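Local coordinates for lipoprotein (Actinomyces odontolyticus, PDB 3UP9) that probably binds L-methionine in a cleft between two lobes, as a membrane-attached solute-binding lipoprotein of the NlpA family, at residues V6-G12 / G34-V40; T50-D54 / L204-G208; A81-I85 / E220-H224; S99-L103 / F168-V172; Q179-I185 / W236-S240. All blocks are in the same frame, centred on the assembly; numbering follows the deposited sequence.

Contact 1 (V6-G12 / G34-V40); sequences VVTLTVG and GIKLDIV
The carboxylate of Asp38 is the flat side-chain group here, and the methyl CG2 of Thr8 lies over one of its faces, 3.6 Å from Asp38 CG and almost equally far from both oxygens. Thr8 CG2 stands anti to the backbone N, which puts the methyl over the carboxylate and leaves OG1 beside Lys36 CB. On this sheet face, that of Thr8, Lys36 and Asp38, the extended chain of Lys36 also runs across Val6 CG1 at about a right angle. The face of Leu9, Val11 and Leu37 is apolar: Leu37 CD2 touches both Leu9 CB (4.1 Å) and Val11 CG2 (4.2 Å). The strands run parallel at 24°, and their peptides pair alternately. Lys36 N reaches Val7 O at 3.1 Å, Leu9 N bonds to Lys36 O, Asp38 N to Leu9 O at 2.9 Å (174°), and so on to Val40 N. The bond from Val7 N to Gly34 O at the start is weak at 3.5 Å. Adjacent, parallel and joined through helices 15-28 and 30-33, the two strands form a beta-alpha-beta crossover. Helices 15-28 and 213-223 cover the apolar face, through Leu22 on Val11 and Ile216 on Leu9, while strand 59-64 pairs with the other edge of strand 7-13.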
# COMPACT_ATOMS: atom_id res chain seq x y z
N VAL A 6 -27.96 -12.45 -8.21
CA VAL A 6 -26.49 -12.25 -8.19
C VAL A 6 -26.27 -10.74 -7.85
O VAL A 6 -26.87 -9.89 -8.47
CB VAL A 6 -25.85 -12.67 -9.56
CG1 VAL A 6 -24.42 -12.16 -9.73
CG2 VAL A 6 -25.86 -14.18 -9.77
N VAL A 7 -25.46 -10.40 -6.83
CA VAL A 7 -25.20 -8.98 -6.50
C VAL A 7 -23.88 -8.52 -7.18
O VAL A 7 -22.88 -9.23 -7.15
CB VAL A 7 -25.13 -8.72 -4.95
CG1 VAL A 7 -24.61 -7.30 -4.61
CG2 VAL A 7 -26.50 -8.98 -4.33
N THR A 8 -23.88 -7.33 -7.78
CA THR A 8 -22.68 -6.84 -8.43
C THR A 8 -22.04 -5.87 -7.52
O THR A 8 -22.76 -5.06 -6.95
CB THR A 8 -22.98 -6.11 -9.75
OG1 THR A 8 -23.30 -7.08 -10.72
CG2 THR A 8 -21.76 -5.35 -10.22
N LEU A 9 -20.71 -5.92 -7.40
CA LEU A 9 -19.97 -5.05 -6.49
C LEU A 9 -18.94 -4.20 -7.21
O LEU A 9 -18.05 -4.76 -7.80
CB LEU A 9 -19.22 -5.86 -5.45
CG LEU A 9 -19.90 -6.61 -4.34
CD1 LEU A 9 -18.82 -7.35 -3.54
CD2 LEU A 9 -20.61 -5.65 -3.43
N THR A 10 -19.03 -2.87 -7.14
CA THR A 10 -18.01 -2.01 -7.71
C THR A 10 -16.89 -1.87 -6.64
O THR A 10 -17.12 -1.38 -5.51
CB THR A 10 -18.62 -0.66 -8.26
OG1 THR A 10 -19.80 -0.94 -9.04
CG2 THR A 10 -17.64 0.10 -9.16
N VAL A 11 -15.69 -2.36 -6.97
CA VAL A 11 -14.58 -2.33 -6.06
C VAL A 11 -13.40 -1.58 -6.70
O VAL A 11 -12.95 -1.96 -7.79
CB VAL A 11 -14.08 -3.75 -5.69
CG1 VAL A 11 -13.03 -3.64 -4.60
CG2 VAL A 11 -15.22 -4.66 -5.25
N GLY A 12 -12.92 -0.53 -6.01
CA GLY A 12 -11.77 0.23 -6.42
C GLY A 12 -10.47 -0.34 -5.89
O GLY A 12 -10.40 -0.79 -4.76
N GLY A 34 -21.87 -16.48 -6.02
CA GLY A 34 -23.05 -15.70 -6.39
C GLY A 34 -22.85 -14.18 -6.44
O GLY A 34 -23.82 -13.42 -6.32
N ILE A 35 -21.61 -13.73 -6.62
CA ILE A 35 -21.30 -12.29 -6.85
C ILE A 35 -20.59 -12.03 -8.22
O ILE A 35 -20.02 -12.91 -8.83
CB ILE A 35 -20.49 -11.63 -5.69
CG1 ILE A 35 -19.07 -12.20 -5.61
CG2 ILE A 35 -21.25 -11.73 -4.34
CD1 ILE A 35 -18.26 -11.66 -4.45
N LYS A 36 -20.67 -10.78 -8.69
CA LYS A 36 -19.92 -10.29 -9.83
C LYS A 36 -19.09 -9.09 -9.36
O LYS A 36 -19.55 -8.26 -8.58
CB LYS A 36 -20.87 -9.85 -10.99
CG LYS A 36 -21.58 -10.98 -11.72
CD LYS A 36 -22.43 -10.47 -12.87
CE LYS A 36 -23.16 -11.62 -13.62
NZ LYS A 36 -23.99 -11.13 -14.77
N LEU A 37 -17.84 -9.01 -9.82
CA LEU A 37 -17.03 -7.85 -9.51
C LEU A 37 -16.90 -6.87 -10.67
O LEU A 37 -16.61 -7.23 -11.78
CB LEU A 37 -15.65 -8.25 -9.00
CG LEU A 37 -15.52 -9.14 -7.76
CD1 LEU A 37 -14.04 -9.36 -7.51
CD2 LEU A 37 -16.25 -8.52 -6.58
N ASP A 38 -17.08 -5.59 -10.37
CA ASP A 38 -16.79 -4.49 -11.31
C ASP A 38 -15.52 -3.79 -10.77
O ASP A 38 -15.63 -2.96 -9.91
CB ASP A 38 -17.95 -3.49 -11.35
CG ASP A 38 -19.11 -3.94 -12.22
OD1 ASP A 38 -19.03 -5.06 -12.77
OD2 ASP A 38 -20.10 -3.16 -12.40
N ILE A 39 -14.34 -4.15 -11.29
CA ILE A 39 -13.10 -3.64 -10.78
C ILE A 39 -12.85 -2.28 -11.43
O ILE A 39 -12.87 -2.18 -12.63
CB ILE A 39 -11.91 -4.61 -10.99
CG1 ILE A 39 -12.22 -5.99 -10.37
CG2 ILE A 39 -10.64 -4.07 -10.34
CD1 ILE A 39 -11.53 -7.18 -10.99
N VAL A 40 -12.56 -1.28 -10.59
CA VAL A 40 -12.15 0.06 -11.03
C VAL A 40 -10.75 0.32 -10.49
O VAL A 40 -10.48 0.21 -9.27
CB VAL A 40 -13.15 1.15 -10.60
CG1 VAL A 40 -12.66 2.50 -11.11
CG2 VAL A 40 -14.54 0.78 -11.13

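Contact 2 (T50-D54 / L204-G208); sequences TALND and LVWKG. With PG4 (tetraethylene glycol), chain D.
Lys207 stretches from strand 201-207 to helix 46-53, where its ammonium holds Asn53 by two oxygens. NZ lies 3.1 Å from the backbone Asn53 O, in the carbonyl plane and on a lone pair. It is 2.9 Å from the side-chain Asn53 OD1, which it meets from above the amide plane. The chain starts with CG anti to the backbone N (chi1 -159°) and bends at chi3 and chi4, the last at 101°, which brings NZ to the backbone oxygen of Asn53; on the way CD passes 3.6 Å from Leu52 O. Asn53 CB points away from the strand, yet CG anti to its backbone N brings OD1 back within range. A tetraethylene glycol, probably from the crystallisation liquor, places its O1 2.7 Å from Asn53 OD1. With an alanine here instead of Lys207, Asn53 O and OD1 would probably lose the ammonium they share, and the amide would be less fixed. Next to this polar group, Leu52 (chi2 55°) lays CD2 against Val205 CG1 at 3.7 Å and against Trp206 CA at the same distance. Helix 46-53 thus packs on strand 201-207 of the larger sheet. Phe79 of strand 79-81 and Asn60 of strand 59-64 flank Leu52 and Val205, and Ile216 of helix 213-223 touches Trp206.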
# COMPACT_ATOMS: atom_id res chain seq x y z
N THR A 50 -12.34 8.65 -1.19
CA THR A 50 -13.34 9.64 -1.57
C THR A 50 -14.50 8.97 -2.35
O THR A 50 -15.67 9.18 -2.08
CB THR A 50 -12.66 10.79 -2.40
OG1 THR A 50 -11.77 11.51 -1.55
CG2 THR A 50 -13.67 11.76 -2.99
N ALA A 51 -14.17 8.15 -3.34
CA ALA A 51 -15.21 7.44 -4.11
C ALA A 51 -16.03 6.52 -3.20
O ALA A 51 -17.23 6.48 -3.38
CB ALA A 51 -14.60 6.63 -5.27
N LEU A 52 -15.39 5.76 -2.29
CA LEU A 52 -16.16 4.96 -1.27
C LEU A 52 -17.04 5.86 -0.43
O LEU A 52 -18.21 5.60 -0.26
CB LEU A 52 -15.25 4.13 -0.35
CG LEU A 52 -15.94 3.27 0.69
CD1 LEU A 52 -16.93 2.36 -0.04
CD2 LEU A 52 -14.91 2.49 1.54
N ASN A 53 -16.50 6.99 0.04
CA ASN A 53 -17.29 7.91 0.84
C ASN A 53 -18.50 8.50 0.13
O ASN A 53 -19.57 8.61 0.74
CB ASN A 53 -16.49 9.07 1.46
CG ASN A 53 -17.16 9.60 2.72
OD1 ASN A 53 -17.78 8.81 3.43
ND2 ASN A 53 -17.03 10.91 3.03
N ASP A 54 -18.31 8.89 -1.14
CA ASP A 54 -19.30 9.68 -1.86
C ASP A 54 -20.35 8.79 -2.51
O ASP A 54 -21.22 9.27 -3.20
CB ASP A 54 -18.62 10.48 -3.00
CG ASP A 54 -17.63 11.53 -2.51
OD1 ASP A 54 -17.57 11.83 -1.27
OD2 ASP A 54 -16.86 12.03 -3.39
N LEU A 204 -9.76 -5.01 2.78
CA LEU A 204 -10.99 -4.64 2.05
C LEU A 204 -11.69 -3.62 2.95
O LEU A 204 -11.78 -3.85 4.16
CB LEU A 204 -11.92 -5.87 1.81
CG LEU A 204 -13.17 -5.58 0.97
CD1 LEU A 204 -12.87 -5.42 -0.50
CD2 LEU A 204 -14.15 -6.73 1.14
N VAL A 205 -12.13 -2.50 2.39
CA VAL A 205 -12.80 -1.44 3.19
C VAL A 205 -14.09 -1.15 2.49
O VAL A 205 -14.14 -1.11 1.27
CB VAL A 205 -11.92 -0.16 3.40
CG1 VAL A 205 -12.69 0.96 4.11
CG2 VAL A 205 -10.61 -0.50 4.08
N TRP A 206 -15.15 -0.99 3.28
CA TRP A 206 -16.45 -0.58 2.80
C TRP A 206 -17.10 0.41 3.78
O TRP A 206 -16.59 0.68 4.88
CB TRP A 206 -17.31 -1.83 2.54
CG TRP A 206 -17.64 -2.63 3.78
CD1 TRP A 206 -18.76 -2.49 4.59
CD2 TRP A 206 -16.82 -3.65 4.44
NE1 TRP A 206 -18.70 -3.31 5.66
CE2 TRP A 206 -17.56 -4.05 5.64
CE3 TRP A 206 -15.56 -4.24 4.20
CZ2 TRP A 206 -17.09 -5.04 6.51
CZ3 TRP A 206 -15.09 -5.22 5.09
CH2 TRP A 206 -15.84 -5.60 6.22
N LYS A 207 -18.23 0.98 3.39
CA LYS A 207 -18.86 2.03 4.20
C LYS A 207 -19.84 1.34 5.15
O LYS A 207 -20.55 0.42 4.74
CB LYS A 207 -19.57 3.03 3.29
CG LYS A 207 -19.84 4.39 3.90
CD LYS A 207 -20.16 5.37 2.79
CE LYS A 207 -21.14 6.44 3.22
NZ LYS A 207 -20.43 7.70 3.53
N GLY A 208 -19.87 1.79 6.42
CA GLY A 208 -20.68 1.18 7.46
C GLY A 208 -22.15 0.94 7.13
O GLY A 208 -22.74 -0.08 7.53
O1 PG4 D . -18.45 8.71 6.04
C1 PG4 D . -19.21 9.78 6.67
C2 PG4 D . -18.76 11.20 6.31
O2 PG4 D . -17.36 11.51 6.45
C3 PG4 D . -17.02 12.88 6.26
C4 PG4 D . -15.93 13.06 5.19
O3 PG4 D . -16.32 13.97 4.14

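Contact 3 (A81-I85 / E220-H224); sequences AGEGI and EKLLH
His224 and Glu220 reach the 81-85 loop by different turns of their side chains. Glu220 CG stands anti to the backbone N, and a bend at chi2 (65°) curls the carboxylate over the loop. His224 CG lies anti to its carbonyl carbon, which carries the imidazole forward to the peptides of Glu83 and Gly84. Glu220 OE2 accepts from Glu83 N at 3.1 Å, met from above the carboxylate plane (38° out of it), and a water links Glu220 OE1 to Glu83 O, giving to both. Gly82 CA lies 3.7 Å from Glu220 OE1. Two conformers are modelled for the histidine, and its bonds hold for the one described and are to that extent doubtful. In it ND1 donates to Glu220 O at 3.1 Å in a nearly straight bond (168°). NE2 is shared between Glu83 O at 2.8 Å and Gly84 O at 2.7 Å, both weak bonds, with the two oxygens near the ring plane at its edge. The like-charged carboxylates come within 4.4 Å of each other, Glu83 OE2 to Glu220 OE2. Deeper in, Ile85 CD1 packs on Leu223 CD1 at 3.7 Å. His224 follows the last residue of helix 213-223; its ring turns back to Glu220 O and makes weak bonds to the loop between strands 79-81 and 86-87, a helix-to-sheet join within one lobe of this periplasmic-binding-protein-like fold.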
# COMPACT_ATOMS: atom_id res chain seq x y z
N ALA A 81 -13.49 -2.32 7.97
CA ALA A 81 -12.43 -3.08 7.32
C ALA A 81 -12.43 -4.57 7.71
O ALA A 81 -12.85 -5.00 8.82
CB ALA A 81 -11.07 -2.48 7.60
N GLY A 82 -11.92 -5.32 6.76
CA GLY A 82 -11.71 -6.73 6.87
C GLY A 82 -10.36 -7.08 7.40
O GLY A 82 -9.59 -6.19 7.76
N GLU A 83 -10.12 -8.38 7.46
CA GLU A 83 -8.85 -8.96 7.87
C GLU A 83 -7.73 -8.69 6.87
O GLU A 83 -7.95 -8.62 5.69
CB GLU A 83 -8.99 -10.47 7.93
CG GLU A 83 -9.81 -11.03 9.06
CD GLU A 83 -9.85 -12.56 9.04
OE1 GLU A 83 -8.76 -13.16 9.21
OE2 GLU A 83 -10.98 -13.11 8.87
N GLY A 84 -6.50 -8.64 7.34
CA GLY A 84 -5.32 -8.52 6.51
C GLY A 84 -5.31 -9.56 5.41
O GLY A 84 -5.50 -10.76 5.64
N ILE A 85 -5.13 -9.08 4.21
CA ILE A 85 -4.97 -9.97 3.07
C ILE A 85 -3.49 -10.21 2.73
O ILE A 85 -3.07 -11.34 2.62
CB ILE A 85 -5.76 -9.43 1.85
CG1 ILE A 85 -7.23 -9.38 2.29
CG2 ILE A 85 -5.53 -10.31 0.55
CD1 ILE A 85 -7.98 -8.29 1.56
N GLU A 220 -14.99 -10.66 1.01
CA GLU A 220 -14.04 -10.84 2.12
C GLU A 220 -13.61 -12.34 2.29
O GLU A 220 -12.41 -12.64 2.38
CB GLU A 220 -14.62 -10.27 3.42
CG GLU A 220 -13.82 -10.56 4.71
CD GLU A 220 -12.44 -9.90 4.73
OE1 GLU A 220 -12.17 -8.98 3.91
OE2 GLU A 220 -11.64 -10.27 5.60
N LYS A 221 -14.57 -13.26 2.32
CA LYS A 221 -14.27 -14.68 2.47
C LYS A 221 -13.39 -15.17 1.27
O LYS A 221 -12.36 -15.82 1.50
CB LYS A 221 -15.56 -15.47 2.68
CG LYS A 221 -15.40 -16.97 2.63
CD LYS A 221 -16.29 -17.71 3.62
CE LYS A 221 -15.84 -19.18 3.72
NZ LYS A 221 -15.70 -19.70 5.12
N LEU A 222 -13.71 -14.75 0.04
CA LEU A 222 -12.91 -15.13 -1.14
C LEU A 222 -11.44 -14.59 -1.10
O LEU A 222 -10.47 -15.32 -1.40
CB LEU A 222 -13.64 -14.75 -2.46
CG LEU A 222 -15.02 -15.36 -2.74
CD1 LEU A 222 -15.56 -14.80 -4.04
CD2 LEU A 222 -15.04 -16.89 -2.71
N LEU A 223 -11.28 -13.33 -0.68
CA LEU A 223 -9.96 -12.70 -0.51
C LEU A 223 -9.06 -13.36 0.55
O LEU A 223 -7.86 -13.18 0.51
CB LEU A 223 -10.12 -11.22 -0.17
CG LEU A 223 -10.26 -10.20 -1.29
CD1 LEU A 223 -10.80 -8.90 -0.70
CD2 LEU A 223 -8.94 -9.98 -2.00
N HIS A 224 -9.66 -14.09 1.50
CA HIS A 224 -8.91 -14.84 2.53
C HIS A 224 -9.03 -16.29 2.37
O HIS A 224 -8.89 -17.03 3.29
CB HIS A 224 -9.38 -14.49 3.92
CG HIS A 224 -9.04 -13.13 4.29
ND1 HIS A 224 -9.75 -12.10 3.87
CD2 HIS A 224 -7.98 -12.62 5.02
CE1 HIS A 224 -9.20 -10.97 4.30
NE2 HIS A 224 -8.12 -11.29 5.03
O HOH W 1 -9.94 -7.50 4.13

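Contact 4 (S99-L103 / F168-V172); sequences SLDEL and FDYAV
Tyr170 points its hydroxyl at the short 3-10 turn 100-102, giving a hydrogen bond of 2.6 Å from Tyr170 OH to Ser99 O. The approach is slightly off the carbonyl plane (21°), and Ser99 O enters near the plane of the ring at its edge. Leu100 CD1 sits over one face of the Tyr170 ring, 3.8 Å from the centroid and 7° off the normal, a well-centred CH-pi contact. Leu103 CD1 approaches obliquely, 3.6 Å from Tyr170 CE1. Tyr170 CG, anti to the carbonyl carbon (chi1 -54°), aims the ring at residues 99-103.

A second shell surrounds these groups. Ser99 O is gripped twice, since Glu102 N also donates to it at 3.2 Å in the 3-10 turn, and Leu103 N bonds to Leu100 O at the same length. Ser99 OG closes an ST turn by accepting from Asp101 N at 3.0 Å, which probably steadies the turn that presents Ser99 O. On the partner side the neighbouring Asp169 is bonded to His97 NE2 and Thr108 N, and the His97 ring meets that of Tyr170. Further out, Tyr170 belongs to strand 170-173, which bonds to Gly110 of strand 107-112 and to Phe93 of strand 91-93, while Leu103 also touches Phe151 of strand 151-156.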
# COMPACT_ATOMS: atom_id res chain seq x y z
N SER A 99 23.65 1.20 -2.36
CA SER A 99 23.77 1.22 -0.89
C SER A 99 23.34 2.57 -0.37
O SER A 99 23.74 3.60 -0.90
CB SER A 99 25.22 0.98 -0.42
OG SER A 99 25.34 1.17 0.99
N LEU A 100 22.54 2.57 0.70
CA LEU A 100 22.20 3.80 1.42
C LEU A 100 23.42 4.50 2.05
O LEU A 100 23.41 5.70 2.27
CB LEU A 100 21.10 3.48 2.46
CG LEU A 100 20.29 4.60 3.11
CD1 LEU A 100 19.74 5.51 2.01
CD2 LEU A 100 19.19 3.98 3.97
N ASP A 101 24.50 3.79 2.30
CA ASP A 101 25.74 4.41 2.80
C ASP A 101 26.43 5.36 1.83
O ASP A 101 27.34 6.06 2.22
CB ASP A 101 26.75 3.35 3.19
CG ASP A 101 26.34 2.56 4.44
OD1 ASP A 101 25.43 2.97 5.22
OD2 ASP A 101 26.99 1.51 4.62
N GLU A 102 26.01 5.35 0.57
CA GLU A 102 26.57 6.18 -0.45
C GLU A 102 25.77 7.46 -0.64
O GLU A 102 26.04 8.20 -1.55
CB GLU A 102 26.70 5.35 -1.72
CG GLU A 102 27.65 4.15 -1.52
CD GLU A 102 29.04 4.56 -1.02
OE1 GLU A 102 29.67 5.43 -1.66
OE2 GLU A 102 29.55 4.01 -0.03
N LEU A 103 24.80 7.70 0.22
CA LEU A 103 24.06 8.95 0.27
C LEU A 103 25.08 10.08 0.30
O LEU A 103 25.84 10.22 1.26
CB LEU A 103 23.13 9.02 1.50
CG LEU A 103 22.25 10.27 1.71
CD1 LEU A 103 21.32 10.56 0.51
CD2 LEU A 103 21.46 10.15 3.03
N PHE A 168 16.47 12.25 -7.72
CA PHE A 168 16.98 12.14 -6.37
C PHE A 168 17.90 10.87 -6.21
O PHE A 168 17.81 9.88 -6.94
CB PHE A 168 15.79 12.08 -5.37
CG PHE A 168 14.79 13.22 -5.48
CD1 PHE A 168 15.20 14.53 -5.70
CD2 PHE A 168 13.43 12.99 -5.31
CE1 PHE A 168 14.28 15.58 -5.79
CE2 PHE A 168 12.50 14.02 -5.39
CZ PHE A 168 12.91 15.32 -5.63
N ASP A 169 18.75 10.90 -5.20
CA ASP A 169 19.65 9.79 -4.90
C ASP A 169 18.90 8.48 -4.52
O ASP A 169 19.31 7.39 -4.91
CB ASP A 169 20.63 10.24 -3.79
CG ASP A 169 21.62 11.33 -4.26
OD1 ASP A 169 22.54 10.99 -5.05
OD2 ASP A 169 21.52 12.50 -3.80
N TYR A 170 17.79 8.63 -3.80
CA TYR A 170 16.98 7.51 -3.33
C TYR A 170 15.56 7.95 -3.29
O TYR A 170 15.30 9.15 -3.26
CB TYR A 170 17.36 7.05 -1.89
CG TYR A 170 18.81 6.74 -1.72
CD1 TYR A 170 19.72 7.76 -1.48
CD2 TYR A 170 19.29 5.49 -1.86
CE1 TYR A 170 21.07 7.50 -1.40
CE2 TYR A 170 20.63 5.22 -1.76
CZ TYR A 170 21.54 6.23 -1.53
OH TYR A 170 22.91 5.97 -1.40
N ALA A 171 14.63 7.01 -3.24
CA ALA A 171 13.23 7.35 -2.89
C ALA A 171 12.64 6.20 -2.09
O ALA A 171 12.99 5.05 -2.36
CB ALA A 171 12.40 7.63 -4.14
N VAL A 172 11.79 6.48 -1.10
CA VAL A 172 11.07 5.40 -0.37
C VAL A 172 9.72 5.17 -1.05
O VAL A 172 8.97 6.10 -1.25
CB VAL A 172 10.89 5.71 1.15
CG1 VAL A 172 10.37 4.47 1.89
CG2 VAL A 172 12.25 6.19 1.75

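Contact 5 (Q179-I185 / W236-S240); sequences QEGGKTI and WSDGS
Ser240 OG is gripped from two sides: Ile185 N donates to it at 3.0 Å in an almost straight bond (170°), and it gives its own proton to Asp238 OD1 at 2.7 Å. Asp238 OD1 also takes the backbone Ser240 N at 2.8 Å, closing an Asx turn. This turn thus meets the start of helix 185-188, where Thr184 is the N-cap residue and uses its OG1 on Gly187 N. Asp238 CG stands between its backbone N and carbonyl carbon (chi1 55°), which turns the carboxylate back toward Ser240, whose OG and N reach OD1 from the same face. Its other oxygen, OD2, lies 3.4 Å from Thr184 CG2. Were this aspartate an alanine, Ser240 N would probably lose its acceptor and the serine hydroxyl would be free to turn from Ile185 N.

The second half of the contact is polar as well. Trp236 NE1, at the ring edge, gives a bond of 2.8 Å to Gln179 OE1, reaching it from above the amide plane (40° out of it) rather than on a lone pair. The same OE1 is also bonded to Ser16 OG, so helix 15-28 shares in holding the glutamine. Gln179 lies on helix 175-180, which contains the ligand-pocket residue Asn176, with the nearest atoms of its side chain and the bound selenomethionine about 8 Å apart. The far side of its amide is tied to the Asx turn by one water, which accepts from Gln179 NE2 at 2.8 Å and donates to Asp238 OD2 at 2.7 Å.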
# COMPACT_ATOMS: atom_id res chain seq x y z
N GLN A 179 5.55 -1.63 -8.11
CA GLN A 179 4.99 -2.57 -9.08
C GLN A 179 4.70 -1.88 -10.40
O GLN A 179 5.10 -2.36 -11.45
CB GLN A 179 3.72 -3.23 -8.55
CG GLN A 179 3.88 -4.26 -7.42
CD GLN A 179 4.19 -5.65 -7.92
OE1 GLN A 179 3.36 -6.29 -8.58
NE2 GLN A 179 5.42 -6.11 -7.67
N GLU A 180 3.99 -0.75 -10.35
CA GLU A 180 3.71 0.06 -11.52
C GLU A 180 5.00 0.39 -12.24
O GLU A 180 5.01 0.36 -13.43
CB GLU A 180 3.00 1.36 -11.16
CG GLU A 180 1.49 1.28 -11.01
CD GLU A 180 0.85 0.66 -12.21
OE1 GLU A 180 0.91 1.26 -13.32
OE2 GLU A 180 0.34 -0.48 -12.04
N GLY A 181 6.09 0.70 -11.52
CA GLY A 181 7.37 1.06 -12.13
C GLY A 181 8.31 -0.04 -12.62
O GLY A 181 9.48 0.23 -12.95
N GLY A 182 7.81 -1.29 -12.66
CA GLY A 182 8.61 -2.42 -13.11
C GLY A 182 9.63 -2.86 -12.06
O GLY A 182 10.61 -3.49 -12.36
N LYS A 183 9.41 -2.51 -10.82
CA LYS A 183 10.39 -2.81 -9.79
C LYS A 183 9.90 -3.94 -8.86
O LYS A 183 8.71 -4.17 -8.72
CB LYS A 183 10.73 -1.53 -9.05
CG LYS A 183 11.26 -0.49 -10.03
CD LYS A 183 11.87 0.71 -9.33
CE LYS A 183 12.44 1.67 -10.35
NZ LYS A 183 12.86 0.93 -11.55
N THR A 184 10.82 -4.66 -8.26
CA THR A 184 10.47 -5.69 -7.30
C THR A 184 11.36 -5.54 -6.04
O THR A 184 12.37 -4.88 -6.08
CB THR A 184 10.65 -7.08 -7.95
OG1 THR A 184 12.06 -7.34 -8.06
CG2 THR A 184 9.94 -7.21 -9.36
N ILE A 185 10.99 -6.17 -4.94
CA ILE A 185 11.80 -6.16 -3.72
C ILE A 185 13.09 -6.92 -3.95
O ILE A 185 14.17 -6.43 -3.72
CB ILE A 185 11.00 -6.69 -2.51
CG1 ILE A 185 10.05 -5.59 -2.02
CG2 ILE A 185 11.90 -7.18 -1.36
CD1 ILE A 185 10.72 -4.36 -1.40
N TRP A 236 3.70 -13.67 -7.14
CA TRP A 236 4.81 -12.93 -6.52
C TRP A 236 5.64 -13.83 -5.70
O TRP A 236 5.26 -14.15 -4.59
CB TRP A 236 4.27 -11.81 -5.63
CG TRP A 236 3.54 -10.77 -6.43
CD1 TRP A 236 4.09 -9.70 -7.13
CD2 TRP A 236 2.07 -10.66 -6.64
NE1 TRP A 236 3.11 -9.00 -7.75
CE2 TRP A 236 1.88 -9.53 -7.52
CE3 TRP A 236 0.94 -11.41 -6.21
CZ2 TRP A 236 0.61 -9.14 -7.94
CZ3 TRP A 236 -0.34 -11.02 -6.67
CH2 TRP A 236 -0.50 -9.91 -7.49
N SER A 237 6.78 -14.28 -6.21
CA SER A 237 7.77 -15.01 -5.38
C SER A 237 9.03 -14.17 -5.23
O SER A 237 10.01 -14.68 -4.86
CB SER A 237 8.15 -16.33 -6.04
OG SER A 237 8.26 -16.16 -7.44
N ASP A 238 8.97 -12.88 -5.55
CA ASP A 238 10.10 -11.93 -5.53
C ASP A 238 10.07 -11.12 -4.27
O ASP A 238 10.64 -10.04 -4.25
CB ASP A 238 9.98 -10.94 -6.70
CG ASP A 238 8.59 -10.18 -6.74
OD1 ASP A 238 7.87 -10.07 -5.72
OD2 ASP A 238 8.22 -9.66 -7.82
N GLY A 239 9.32 -11.61 -3.27
CA GLY A 239 9.16 -10.93 -1.97
C GLY A 239 8.36 -9.64 -1.90
O GLY A 239 8.28 -9.03 -0.83
N SER A 240 7.74 -9.20 -3.02
CA SER A 240 7.04 -7.89 -3.05
C SER A 240 5.63 -7.88 -2.47
O SER A 240 5.10 -6.82 -2.05
CB SER A 240 6.97 -7.31 -4.49
OG SER A 240 8.22 -7.43 -5.11
O HOH W 2 6.35 -8.25 -9.14

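In the fold
From the N terminus, contact 1 closes first, joining strands 7-13 and 35-41 across the helices between them. Contact 2 then opens at 50-54 and contact 3 at 81-85. Contact 4 opens and closes (99-103 with 168-172) while both are still open, so it is nested in each and ties a loop to the five-strand sheet. Contact 5 opens at 179-185 before contact 2 closes at 204-208, contact 3 at 220-224 and contact 5 itself at 236-240, and these three cross one another. Contacts 1, 2 and 3 gather round the larger sheet. Contact 4 lies about 35 to 41 Å from them between centres, and contact 5 lies between, consistent with bridging the two lobes.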